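Local atomic coordinates of purine nucleoside phosphorylase (Thermus thermophilus, PDB entry 1ODJ), a protein that probably catalyses the phosphate-dependent cleavage of purine nucleosides, releasing the free base and ribose 1-phosphate. Residues Gly21-Ala26 and Val60-Met65; Val88-Ala93 and Ala201-Ile206; Glu102-Gln107 and Gly151-Glu156. One frame throughout, in Å; residues are numbered along the deposited sequence.

Interaction 1: Gly21-Ala26 and Val60-Met65; sequences GDPGRA and VQTTGM. With GMP (guanosine), chain H; SO4 (sulfate ion), chain G.
This is a buried contact between a helix N-terminus and a strand end: Gly21, Pro23 and Ala26 lie against Val60, Thr62 and Gly64, beside the bound sulfate. Helix 23-33 starts here, and strand 56-61 runs out into a loop. The methyl CG2 of Thr62 lies 3.5 Å from CD of Pro23 and meets Gly21 O. OG1 faces CA of Pro23 and CB of Ala26, and bonds to Trp47 O. CG1 of Val60 touches Ala26 CB at 3.9 Å. The one backbone bond across, Gly64 N to Gly21 O, is weak at 3.3 Å. Asp22 is the N-cap, and its OD1 takes Gly24 N from above the carboxylate plane. Arg25 leaves the helix with CG anti to the backbone N (chi1 -177°) and bends at chi3. Its NH2 donates to sulfate O3 at 2.6 Å, almost straight (170°) and in the guanidinium plane. Gly21 N adds a weak bond to sulfate O2. A leucine in place of Arg25 would probably leave sulfate O3 without this donor and the anion with less positive charge. Small side chains and one weak bond join loop and strand end; Gly21 N and Arg25 face the anion, consistent with a phosphate site.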
loop_
_atom_site.group_PDB
_atom_site.type_symbol
_atom_site.label_atom_id
_atom_site.label_comp_id
_atom_site.label_asym_id
_atom_site.label_seq_id
_atom_site.Cartn_x
_atom_site.Cartn_y
_atom_site.Cartn_z
ATOM N N GLY A 21 23.814 16.973 -11.809
ATOM C CA GLY A 21 22.490 16.964 -12.421
ATOM C C GLY A 21 22.313 17.932 -13.596
ATOM O O GLY A 21 21.642 17.610 -14.579
ATOM N N ASP A 22 22.915 19.114 -13.486
ATOM C CA ASP A 22 22.849 20.158 -14.506
ATOM C C ASP A 22 24.059 20.113 -15.455
ATOM O O ASP A 22 25.206 20.236 -15.026
ATOM C CB ASP A 22 22.740 21.525 -13.802
ATOM C CG ASP A 22 23.053 22.705 -14.712
ATOM O OD1 ASP A 22 22.651 22.697 -15.894
ATOM O OD2 ASP A 22 23.690 23.665 -14.231
ATOM N N PRO A 23 23.812 19.958 -16.762
ATOM C CA PRO A 23 24.879 19.896 -17.766
ATOM C C PRO A 23 25.839 21.081 -17.755
ATOM O O PRO A 23 26.999 20.944 -18.138
ATOM C CB PRO A 23 24.109 19.770 -19.082
ATOM C CG PRO A 23 22.821 20.486 -18.792
ATOM C CD PRO A 23 22.488 19.975 -17.411
ATOM N N GLY A 24 25.358 22.236 -17.306
ATOM C CA GLY A 24 26.208 23.410 -17.240
ATOM C C GLY A 24 27.320 23.263 -16.205
ATOM O O GLY A 24 28.415 23.799 -16.374
ATOM N N ARG A 25 27.043 22.541 -15.126
ATOM C CA ARG A 25 28.046 22.334 -14.088
ATOM C C ARG A 25 28.968 21.221 -14.551
ATOM O O ARG A 25 30.130 21.167 -14.155
ATOM C CB ARG A 25 27.390 21.925 -12.772
ATOM C CG ARG A 25 28.355 21.760 -11.613
ATOM C CD ARG A 25 27.655 21.098 -10.461
ATOM N NE ARG A 25 26.305 21.636 -10.342
ATOM C CZ ARG A 25 25.281 21.011 -9.770
ATOM N NH1 ARG A 25 25.434 19.801 -9.241
ATOM N NH2 ARG A 25 24.089 21.595 -9.749
ATOM N N ALA A 26 28.439 20.330 -15.385
ATOM C CA ALA A 26 29.228 19.223 -15.893
ATOM C C ALA A 26 30.337 19.877 -16.696
ATOM O O ALA A 26 31.532 19.656 -16.436
ATOM C CB ALA A 26 28.378 18.326 -16.782
ATOM N N VAL A 60 32.682 13.220 -16.189
ATOM C CA VAL A 60 31.686 14.075 -15.571
ATOM C C VAL A 60 30.496 13.908 -16.485
ATOM O O VAL A 60 30.511 14.388 -17.620
ATOM C CB VAL A 60 32.116 15.533 -15.587
ATOM C CG1 VAL A 60 31.099 16.383 -14.824
ATOM C CG2 VAL A 60 33.498 15.659 -14.981
ATOM N N GLN A 61 29.473 13.219 -15.991
ATOM C CA GLN A 61 28.278 12.922 -16.771
ATOM C C GLN A 61 27.001 13.535 -16.220
ATOM O O GLN A 61 26.694 13.411 -15.034
ATOM C CB GLN A 61 28.116 11.398 -16.864
ATOM C CG GLN A 61 26.858 10.907 -17.542
ATOM C CD GLN A 61 26.790 11.293 -19.003
ATOM O OE1 GLN A 61 27.570 10.809 -19.827
ATOM N NE2 GLN A 61 25.850 12.175 -19.336
ATOM N N THR A 62 26.256 14.192 -17.101
ATOM C CA THR A 62 24.985 14.792 -16.736
ATOM C C THR A 62 23.929 13.694 -16.576
ATOM O O THR A 62 23.784 12.826 -17.439
ATOM C CB THR A 62 24.517 15.758 -17.816
ATOM O OG1 THR A 62 25.571 16.679 -18.102
ATOM C CG2 THR A 62 23.274 16.514 -17.355
ATOM N N THR A 63 23.190 13.746 -15.476
ATOM C CA THR A 63 22.154 12.753 -15.187
ATOM C C THR A 63 20.756 13.256 -15.531
ATOM O O THR A 63 19.917 12.495 -15.988
ATOM C CB THR A 63 22.152 12.382 -13.689
ATOM O OG1 THR A 63 21.883 13.558 -12.921
ATOM C CG2 THR A 63 23.505 11.807 -13.255
ATOM N N GLY A 64 20.519 14.547 -15.313
ATOM C CA GLY A 64 19.216 15.126 -15.585
ATOM C C GLY A 64 18.532 15.247 -14.243
ATOM O O GLY A 64 19.117 14.855 -13.238
ATOM N N MET A 65 17.318 15.788 -14.204
ATOM C CA MET A 65 16.599 15.918 -12.940
ATOM C C MET A 65 15.642 14.750 -12.730
ATOM O O MET A 65 14.832 14.431 -13.603
ATOM C CB MET A 65 15.826 17.241 -12.888
ATOM C CG MET A 65 16.708 18.486 -12.900
ATOM S SD MET A 65 15.802 20.012 -12.538
ATOM C CE MET A 65 15.039 20.289 -14.120
HETATM O "O5'" GMP H . 16.434 22.027 -8.942
HETATM C "C5'" GMP H . 15.992 20.726 -8.601
HETATM C "C4'" GMP H . 17.234 19.857 -8.803
HETATM O "O4'" GMP H . 18.382 20.208 -7.948
HETATM C "C3'" GMP H . 16.986 18.388 -8.488
HETATM O "O3'" GMP H . 17.664 17.649 -9.544
HETATM C "C2'" GMP H . 17.618 18.113 -7.101
HETATM O "O2'" GMP H . 18.490 16.978 -7.046
HETATM C "C1'" GMP H . 18.249 19.486 -6.708
HETATM N N9 GMP H . 17.523 20.267 -5.650
HETATM C C8 GMP H . 17.986 21.451 -5.119
HETATM N N7 GMP H . 17.198 21.956 -4.215
HETATM C C5 GMP H . 16.138 21.061 -4.129
HETATM C C6 GMP H . 14.970 21.095 -3.305
HETATM O O6 GMP H . 14.635 21.950 -2.468
HETATM N N1 GMP H . 14.150 19.998 -3.532
HETATM C C2 GMP H . 14.410 18.993 -4.424
HETATM N N2 GMP H . 13.481 18.026 -4.488
HETATM N N3 GMP H . 15.496 18.942 -5.202
HETATM C C4 GMP H . 16.314 20.004 -5.002
HETATM S S SO4 G . 21.535 18.986 -9.030
HETATM O O1 SO4 G . 21.349 18.390 -7.680
HETATM O O2 SO4 G . 22.581 18.238 -9.746
HETATM O O3 SO4 G . 21.935 20.398 -8.889
HETATM O O4 SO4 G . 20.284 18.893 -9.812
#

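Interaction 2: Val88-Ala93 and Ala201-Ile206; sequences VGTAGA and AVSNRI. With GMP (guanosine), chain H; SO4 (sulfate ion), chain G.
Thr90, Ala91 and Ala93 pair with Ala201, Val202 and Arg205 as parallel neighbours in the central sheet, and five backbone hydrogen bonds join them. An extra residue around Ser203 and Asn204 makes a beta bulge and shifts the register before the third pair. Ala201 N donates to Gly89 O at 2.9 Å, and Ala91 N reaches Ala201 O by a longer, bent bond. Ser203 N meets Ala91 O at 3.0 Å. Ala93 N bonds to Asn204 O at 2.7 Å, nearly along the C=O axis, and Ile206 N closes the ladder on Ala93 O. The CA atoms of Thr90, Val202 and Gly92 add CA-H...O contacts.

One apolar pair crosses. CG1 of Val202, anti to its backbone N (chi1 -171°), touches CB of Ala93 on the face that Ala91 and Arg205 share.

Thr90, Ser203 and Asn204 bring their polar ends toward the ligands. Thr90 grips the sulfate twice: its N donates to O1 at 2.8 Å and its OG1 to O3 at 2.7 Å. The hydroxyl is placed there by a chi1 of 58°, between the backbone N and the carbonyl carbon. Ser203 OG bonds to Asn204 OD1 from above the amide carbonyl plane, which ties two side chains near the base together.

Guanosine is met by backbone and side-chain atoms alike: Gly92 N lies 3.1 Å from N7, and Ile206 CD1 3.0 Å from O6. A CB on Gly92 would run into O6 and into Ile206 CD1.

Sulfate at Thr90, and the purine with N7 and O6 beside Ala91 and Gly92, mark two parts of one pocket. This placement, at strand ends of a mixed sheet, is consistent with the phosphate and nucleoside sites of the phosphorylase superfamily, the sulfate probably standing where phosphate binds.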
loop_
_atom_site.group_PDB
_atom_site.type_symbol
_atom_site.label_atom_id
_atom_site.label_comp_id
_atom_site.label_asym_id
_atom_site.label_seq_id
_atom_site.Cartn_x
_atom_site.Cartn_y
_atom_site.Cartn_z
ATOM N N VAL A 88 27.418 14.619 -7.688
ATOM C CA VAL A 88 27.829 15.920 -7.165
ATOM C C VAL A 88 26.689 16.890 -7.512
ATOM O O VAL A 88 26.595 17.402 -8.629
ATOM C CB VAL A 88 29.187 16.413 -7.780
ATOM C CG1 VAL A 88 30.364 15.937 -6.917
ATOM C CG2 VAL A 88 29.349 15.894 -9.190
ATOM N N GLY A 89 25.801 17.123 -6.553
ATOM C CA GLY A 89 24.673 18.002 -6.828
ATOM C C GLY A 89 24.286 18.970 -5.729
ATOM O O GLY A 89 25.031 19.146 -4.763
ATOM N N THR A 90 23.113 19.585 -5.882
ATOM C CA THR A 90 22.593 20.554 -4.916
ATOM C C THR A 90 21.376 20.001 -4.207
ATOM O O THR A 90 20.840 18.971 -4.611
ATOM C CB THR A 90 22.176 21.836 -5.605
ATOM O OG1 THR A 90 21.193 21.529 -6.602
ATOM C CG2 THR A 90 23.370 22.494 -6.255
ATOM N N ALA A 91 20.927 20.685 -3.157
ATOM C CA ALA A 91 19.771 20.216 -2.409
ATOM C C ALA A 91 19.111 21.288 -1.549
ATOM O O ALA A 91 19.756 22.235 -1.122
ATOM C CB ALA A 91 20.169 19.012 -1.535
ATOM N N GLY A 92 17.814 21.124 -1.299
ATOM C CA GLY A 92 17.088 22.072 -0.472
ATOM C C GLY A 92 17.077 21.613 0.972
ATOM O O GLY A 92 16.584 20.536 1.260
ATOM N N ALA A 93 17.626 22.427 1.873
ATOM C CA ALA A 93 17.687 22.107 3.299
ATOM C C ALA A 93 16.316 21.850 3.929
ATOM O O ALA A 93 15.360 22.573 3.669
ATOM C CB ALA A 93 18.383 23.230 4.038
ATOM N N ALA A 201 25.742 20.345 -2.217
ATOM C CA ALA A 201 25.909 21.744 -1.870
ATOM C C ALA A 201 24.513 22.278 -1.607
ATOM O O ALA A 201 23.679 22.297 -2.507
ATOM C CB ALA A 201 26.541 22.498 -3.029
ATOM N N VAL A 202 24.247 22.694 -0.374
ATOM C CA VAL A 202 22.932 23.240 -0.038
ATOM C C VAL A 202 22.707 24.496 -0.896
ATOM O O VAL A 202 23.554 25.403 -0.924
ATOM C CB VAL A 202 22.864 23.632 1.444
ATOM C CG1 VAL A 202 21.446 23.973 1.830
ATOM C CG2 VAL A 202 23.391 22.495 2.302
ATOM N N SER A 203 21.584 24.551 -1.609
ATOM C CA SER A 203 21.309 25.713 -2.452
ATOM C C SER A 203 20.218 26.634 -1.901
ATOM O O SER A 203 20.032 27.748 -2.391
ATOM C CB SER A 203 20.953 25.268 -3.879
ATOM O OG SER A 203 19.740 24.543 -3.910
ATOM N N ASN A 204 19.506 26.178 -0.878
ATOM C CA ASN A 204 18.446 26.982 -0.268
ATOM C C ASN A 204 17.676 26.210 0.807
ATOM O O ASN A 204 17.798 24.990 0.932
ATOM C CB ASN A 204 17.451 27.442 -1.333
ATOM C CG ASN A 204 16.772 26.279 -2.025
ATOM O OD1 ASN A 204 17.153 25.889 -3.128
ATOM N ND2 ASN A 204 15.767 25.701 -1.368
ATOM N N ARG A 205 16.881 26.939 1.579
ATOM C CA ARG A 205 16.060 26.341 2.618
ATOM C C ARG A 205 14.667 26.168 2.030
ATOM O O ARG A 205 14.155 27.073 1.386
ATOM C CB ARG A 205 15.981 27.260 3.830
ATOM C CG ARG A 205 17.321 27.630 4.422
ATOM C CD ARG A 205 17.145 28.081 5.864
ATOM N NE ARG A 205 18.422 28.312 6.529
ATOM C CZ ARG A 205 19.276 29.272 6.192
ATOM N NH1 ARG A 205 18.990 30.098 5.192
ATOM N NH2 ARG A 205 20.411 29.409 6.863
ATOM N N ILE A 206 14.055 25.011 2.248
ATOM C CA ILE A 206 12.721 24.746 1.721
ATOM C C ILE A 206 11.708 25.817 2.134
ATOM O O ILE A 206 11.492 26.062 3.325
ATOM C CB ILE A 206 12.218 23.365 2.185
ATOM C CG1 ILE A 206 13.098 22.267 1.586
ATOM C CG2 ILE A 206 10.768 23.167 1.780
ATOM C CD1 ILE A 206 13.053 22.197 0.081
HETATM O "O5'" GMP H . 16.434 22.027 -8.942
HETATM C "C5'" GMP H . 15.992 20.726 -8.601
HETATM C "C4'" GMP H . 17.234 19.857 -8.803
HETATM O "O4'" GMP H . 18.382 20.208 -7.948
HETATM C "C3'" GMP H . 16.986 18.388 -8.488
HETATM O "O3'" GMP H . 17.664 17.649 -9.544
HETATM C "C2'" GMP H . 17.618 18.113 -7.101
HETATM O "O2'" GMP H . 18.490 16.978 -7.046
HETATM C "C1'" GMP H . 18.249 19.486 -6.708
HETATM N N9 GMP H . 17.523 20.267 -5.650
HETATM C C8 GMP H . 17.986 21.451 -5.119
HETATM N N7 GMP H . 17.198 21.956 -4.215
HETATM C C5 GMP H . 16.138 21.061 -4.129
HETATM C C6 GMP H . 14.970 21.095 -3.305
HETATM O O6 GMP H . 14.635 21.950 -2.468
HETATM N N1 GMP H . 14.150 19.998 -3.532
HETATM C C2 GMP H . 14.410 18.993 -4.424
HETATM N N2 GMP H . 13.481 18.026 -4.488
HETATM N N3 GMP H . 15.496 18.942 -5.202
HETATM C C4 GMP H . 16.314 20.004 -5.002
HETATM S S SO4 G . 21.535 18.986 -9.030
HETATM O O1 SO4 G . 21.349 18.390 -7.680
HETATM O O2 SO4 G . 22.581 18.238 -9.746
HETATM O O3 SO4 G . 21.935 20.398 -8.889
HETATM O O4 SO4 G . 20.284 18.893 -9.812
#

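Interaction 3: Glu102-Gln107 and Gly151-Glu156; sequences ELIVAQ and GLVASE. With GMP (guanosine), chain H.
A short parallel beta bridge, Ala106 with Gly151, joins two strands of the phosphorylase-superfamily sheet where each chain segment turns a corner, at Gln107 and at Gly151. Strand 103-106 comes in beside strand 195-205, and strand 152-156 leaves toward the nucleoside pocket. Two backbone bonds make the bridge. Gln107 N donates to Gly151 O at 2.7 Å, from above the carbonyl plane. Gly151 N gives a weak bond to Val105 O at 3.3 Å. Inside the corner lies an apolar cluster. CG1 of Val153 packs 4.0 Å from CG2 of Ile104 and 4.2 Å from CB of Ala106, and the side chains of Ile104 and Val153 run antiparallel to one another where they touch. The extended chain of Gln107 runs alongside Gly151, with CB 3.5 Å from Gly151 O. Its amide is held by the third subunit: NE2 bonds to Pro129 O and OE1 to Arg190 NH2 of that neighbour. The corner thus also meets the subunit interface. Farther along the segment, the outstretched chain of Glu156 reaches the base. Guanosine N2 donates to Glu156 OE1 at 3.0 Å, with an N-H...O angle of 165°.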
loop_
_atom_site.group_PDB
_atom_site.type_symbol
_atom_site.label_atom_id
_atom_site.label_comp_id
_atom_site.label_asym_id
_atom_site.label_seq_id
_atom_site.Cartn_x
_atom_site.Cartn_y
_atom_site.Cartn_z
ATOM N N GLU A 102 26.711 25.039 2.576
ATOM C CA GLU A 102 27.233 23.922 3.345
ATOM C C GLU A 102 27.170 22.643 2.503
ATOM O O GLU A 102 26.310 22.506 1.630
ATOM C CB GLU A 102 26.424 23.724 4.628
ATOM C CG GLU A 102 26.566 24.812 5.674
ATOM C CD GLU A 102 25.790 24.473 6.945
ATOM O OE1 GLU A 102 26.119 23.453 7.600
ATOM O OE2 GLU A 102 24.846 25.218 7.293
ATOM N N LEU A 103 28.082 21.712 2.763
ATOM C CA LEU A 103 28.105 20.447 2.031
ATOM C C LEU A 103 27.456 19.332 2.834
ATOM O O LEU A 103 27.442 19.357 4.067
ATOM C CB LEU A 103 29.541 20.007 1.724
ATOM C CG LEU A 103 30.494 21.021 1.109
ATOM C CD1 LEU A 103 31.905 20.429 1.075
ATOM C CD2 LEU A 103 30.000 21.399 -0.276
ATOM N N ILE A 104 26.930 18.350 2.117
ATOM C CA ILE A 104 26.329 17.184 2.748
ATOM C C ILE A 104 26.857 15.904 2.116
ATOM O O ILE A 104 26.732 15.708 0.908
ATOM C CB ILE A 104 24.804 17.142 2.601
ATOM C CG1 ILE A 104 24.170 18.410 3.185
ATOM C CG2 ILE A 104 24.273 15.897 3.306
ATOM C CD1 ILE A 104 22.666 18.430 3.087
ATOM N N VAL A 105 27.472 15.054 2.934
ATOM C CA VAL A 105 27.951 13.758 2.482
ATOM C C VAL A 105 26.767 12.879 2.859
ATOM O O VAL A 105 26.473 12.702 4.042
ATOM C CB VAL A 105 29.192 13.299 3.251
ATOM C CG1 VAL A 105 29.666 11.981 2.698
ATOM C CG2 VAL A 105 30.298 14.319 3.106
ATOM N N ALA A 106 26.074 12.373 1.840
ATOM C CA ALA A 106 24.893 11.547 2.005
ATOM C C ALA A 106 25.166 10.148 2.524
ATOM O O ALA A 106 25.668 9.280 1.801
ATOM C CB ALA A 106 24.153 11.467 0.694
ATOM N N GLN A 107 24.815 9.941 3.791
ATOM C CA GLN A 107 24.972 8.658 4.457
ATOM C C GLN A 107 23.943 7.659 3.930
ATOM O O GLN A 107 24.142 6.440 4.002
ATOM C CB GLN A 107 24.782 8.841 5.964
ATOM C CG GLN A 107 24.814 7.555 6.762
ATOM C CD GLN A 107 24.547 7.796 8.222
ATOM O OE1 GLN A 107 23.902 8.780 8.590
ATOM N NE2 GLN A 107 25.020 6.891 9.066
ATOM N N GLY A 151 24.761 12.833 6.897
ATOM C CA GLY A 151 23.491 12.264 7.285
ATOM C C GLY A 151 22.604 11.889 6.114
ATOM O O GLY A 151 23.075 11.696 4.988
ATOM N N LEU A 152 21.304 11.810 6.390
ATOM C CA LEU A 152 20.308 11.446 5.387
ATOM C C LEU A 152 19.767 12.607 4.594
ATOM O O LEU A 152 19.618 13.716 5.108
ATOM C CB LEU A 152 19.102 10.775 6.046
ATOM C CG LEU A 152 19.289 9.442 6.759
ATOM C CD1 LEU A 152 18.048 9.144 7.590
ATOM C CD2 LEU A 152 19.569 8.340 5.726
ATOM N N VAL A 153 19.472 12.336 3.329
ATOM C CA VAL A 153 18.838 13.315 2.460
ATOM C C VAL A 153 17.610 12.537 2.007
ATOM O O VAL A 153 17.508 11.336 2.256
ATOM C CB VAL A 153 19.686 13.658 1.226
ATOM C CG1 VAL A 153 21.033 14.174 1.663
ATOM C CG2 VAL A 153 19.822 12.438 0.319
ATOM N N ALA A 154 16.668 13.201 1.362
ATOM C CA ALA A 154 15.492 12.490 0.898
ATOM C C ALA A 154 15.355 12.706 -0.597
ATOM O O ALA A 154 15.509 13.821 -1.094
ATOM C CB ALA A 154 14.250 12.967 1.640
ATOM N N SER A 155 15.092 11.629 -1.318
ATOM C CA SER A 155 14.947 11.729 -2.760
ATOM C C SER A 155 13.476 11.703 -3.131
ATOM O O SER A 155 12.816 10.677 -2.960
ATOM C CB SER A 155 15.670 10.562 -3.456
ATOM O OG SER A 155 17.070 10.591 -3.214
ATOM N N GLU A 156 12.961 12.824 -3.626
ATOM C CA GLU A 156 11.567 12.865 -4.037
ATOM C C GLU A 156 11.414 12.978 -5.555
ATOM O O GLU A 156 12.397 13.124 -6.281
ATOM C CB GLU A 156 10.819 14.009 -3.334
ATOM C CG GLU A 156 11.402 15.398 -3.541
ATOM C CD GLU A 156 10.587 16.474 -2.828
ATOM O OE1 GLU A 156 10.977 17.658 -2.896
ATOM O OE2 GLU A 156 9.554 16.147 -2.201
HETATM O "O5'" GMP H . 16.434 22.027 -8.942
HETATM C "C5'" GMP H . 15.992 20.726 -8.601
HETATM C "C4'" GMP H . 17.234 19.857 -8.803
HETATM O "O4'" GMP H . 18.382 20.208 -7.948
HETATM C "C3'" GMP H . 16.986 18.388 -8.488
HETATM O "O3'" GMP H . 17.664 17.649 -9.544
HETATM C "C2'" GMP H . 17.618 18.113 -7.101
HETATM O "O2'" GMP H . 18.490 16.978 -7.046
HETATM C "C1'" GMP H . 18.249 19.486 -6.708
HETATM N N9 GMP H . 17.523 20.267 -5.650
HETATM C C8 GMP H . 17.986 21.451 -5.119
HETATM N N7 GMP H . 17.198 21.956 -4.215
HETATM C C5 GMP H . 16.138 21.061 -4.129
HETATM C C6 GMP H . 14.970 21.095 -3.305
HETATM O O6 GMP H . 14.635 21.950 -2.468
HETATM N N1 GMP H . 14.150 19.998 -3.532
HETATM C C2 GMP H . 14.410 18.993 -4.424
HETATM N N2 GMP H . 13.481 18.026 -4.488
HETATM N N3 GMP H . 15.496 18.942 -5.202
HETATM C C4 GMP H . 16.314 20.004 -5.002
#

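All three contacts are buried, and all reach the same mixed sheet. Interaction 2 has the longest run of strand pairing, with five backbone bonds. Interaction 3 has just one bridge at a corner, and interaction 1 relies on side-chain packing under a helix start. Strand 195-205 of interaction 2 is the sheet neighbour of strand 103-106 of interaction 3: Val202 N probably bonds to Glu102 O. Interaction 3 is nested in the loop that interaction 2 closes. Interactions 1 and 2 meet at the sulfate, where Arg25 also makes a weak bond to Val88 O. Their ligand chemistry differs: 1 offers a guanidinium and a weak backbone N-H, 2 a backbone N-H and a hydroxyl, and 3 a carboxylate.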